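Local coordinates for protein Ves (Pseudomonas fluorescens, PDB 5V00) that is a bicupin protein, HutD, involved in histidine utilization, at the interface of chains A and B. Residues are numbered along the deposited sequence; one frame, centred on the assembly and turned at random. Chains: chain A/B, Uncharacterized protein.

The interface of chains A and B. Residues chain A 33, 36-37; chain B 13-14, 18.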
loop_
_atom_site.group_PDB
_atom_site.type_symbol
_atom_site.label_atom_id
_atom_site.label_comp_id
_atom_site.label_asym_id
_atom_site.label_seq_id
_atom_site.Cartn_x
_atom_site.Cartn_y
_atom_site.Cartn_z
ATOM N N GLU A 33 3.288 -3.645 3.974
ATOM C CA GLU A 33 3.804 -3.334 2.650
ATOM C C GLU A 33 5.294 -3.023 2.716
ATOM O O GLU A 33 5.767 -2.121 3.464
ATOM C CB GLU A 33 3.086 -2.065 2.102
ATOM C CG GLU A 33 3.623 -1.572 0.774
ATOM C CD GLU A 33 3.160 -2.403 -0.395
ATOM O OE1 GLU A 33 2.378 -3.413 -0.242
ATOM O OE2 GLU A 33 3.618 -2.053 -1.504
ATOM N N ARG A 36 6.327 -2.278 -4.184
ATOM C CA ARG A 36 5.642 -2.872 -5.292
ATOM C C ARG A 36 5.985 -2.072 -6.534
ATOM O O ARG A 36 6.556 -0.970 -6.427
ATOM C CB ARG A 36 4.180 -2.991 -5.081
ATOM C CG ARG A 36 3.451 -1.592 -5.003
ATOM C CD ARG A 36 1.956 -1.762 -4.871
ATOM N NE ARG A 36 1.569 -2.284 -3.572
ATOM C CZ ARG A 36 0.325 -2.406 -3.136
ATOM N NH1 ARG A 36 -0.724 -2.136 -3.933
ATOM N NH2 ARG A 36 0.132 -2.805 -1.904
ATOM N N ASP A 37 5.748 -2.649 -7.699
ATOM C CA ASP A 37 5.993 -1.912 -8.948
ATOM C C ASP A 37 4.932 -0.819 -9.160
ATOM O O ASP A 37 4.036 -0.645 -8.328
ATOM C CB ASP A 37 6.148 -2.792 -10.179
ATOM C CG ASP A 37 4.835 -3.299 -10.721
ATOM O OD1 ASP A 37 3.903 -3.452 -9.910
ATOM O OD2 ASP A 37 4.785 -3.452 -11.974
ATOM N N VAL B 13 2.919 3.763 -6.526
ATOM C CA VAL B 13 1.664 3.912 -7.232
ATOM C C VAL B 13 0.705 2.852 -6.641
ATOM O O VAL B 13 1.022 1.641 -6.631
ATOM C CB VAL B 13 1.755 3.783 -8.756
ATOM C CG1 VAL B 13 0.399 3.939 -9.416
ATOM C CG2 VAL B 13 2.793 4.760 -9.313
ATOM N N TRP B 14 -0.424 3.301 -6.072
ATOM C CA TRP B 14 -1.454 2.434 -5.491
ATOM C C TRP B 14 -2.487 2.292 -6.613
ATOM O O TRP B 14 -3.126 3.319 -7.060
ATOM C CB TRP B 14 -2.057 3.072 -4.232
ATOM C CG TRP B 14 -1.078 3.554 -3.220
ATOM C CD1 TRP B 14 -0.770 4.832 -2.849
ATOM C CD2 TRP B 14 -0.159 2.732 -2.539
ATOM N NE1 TRP B 14 0.216 4.851 -1.910
ATOM C CE2 TRP B 14 0.644 3.562 -1.731
ATOM C CE3 TRP B 14 0.129 1.375 -2.611
ATOM C CZ2 TRP B 14 1.690 3.084 -0.962
ATOM C CZ3 TRP B 14 1.185 0.886 -1.826
ATOM C CH2 TRP B 14 1.952 1.760 -1.008
ATOM N N ASP B 18 -6.200 -3.080 -6.899
ATOM C CA ASP B 18 -5.681 -3.761 -5.726
ATOM C C ASP B 18 -6.294 -3.416 -4.412
ATOM O O ASP B 18 -5.962 -4.004 -3.362
ATOM C CB ASP B 18 -4.160 -3.570 -5.664
ATOM C CG ASP B 18 -3.476 -4.072 -6.928
ATOM O OD1 ASP B 18 -3.785 -5.202 -7.436
ATOM O OD2 ASP B 18 -2.557 -3.380 -7.471
HETATM O O HOH W 1 -1.104 -1.288 -6.690
HETATM O O HOH W 2 1.156 -0.679 -8.148
HETATM O O HOH W 3 4.745 1.514 -6.652
#
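A:Arg36 presents a face of its guanidinium to the edge of the B:Trp14 indole. The evidence is positional: B:Trp14 CZ3, on the six-membered ring, stands 3.5 Å above the A:Arg36 guanidinium plane and over its centre, while the two planes are turned 84° apart. This is therefore an edge-on-face contact, not a parallel stack, with A:Arg36 CZ in the ring plane 3.6 Å from B:Trp14 CZ3. A bend at chi3 (70°) turns the A:Arg36 head so that its face meets the indole edge, and A:Glu33, also in chain A, fixes its rotation with two bonds. A:Arg36 NH2 bonds A:Glu33 OE1 of the carboxylate at 2.9 Å, almost straight at the hydrogen (179°) and within the guanidinium plane, as part of a salt bridge; NE bonds OE2, less straight. Both oxygens are approached from above the carboxylate plane. A:Glu33 also meets the indole, with OE2 3.8 Å from B:Trp14 CZ3. The remaining terminal nitrogen, A:Arg36 NH1, points to the O of water 1 at 2.9 Å, which passes the link to the carboxylate OD2 of B:Asp18. Waters 2 and 3 similarly join the backbones of A:Asp37 and B:Val13, so the polar links across this patch run through water. An alanine at A:Arg36 would probably leave the A:Glu33 carboxylate without its charged mate and open a gap against the indole edge. The patch sets the end of strand 29-36 and the following loop residue A:Asp37 against strand 10-14 and the short helix 16-18 of the other chain; the structure alone does not show whether this dimer forms in solution.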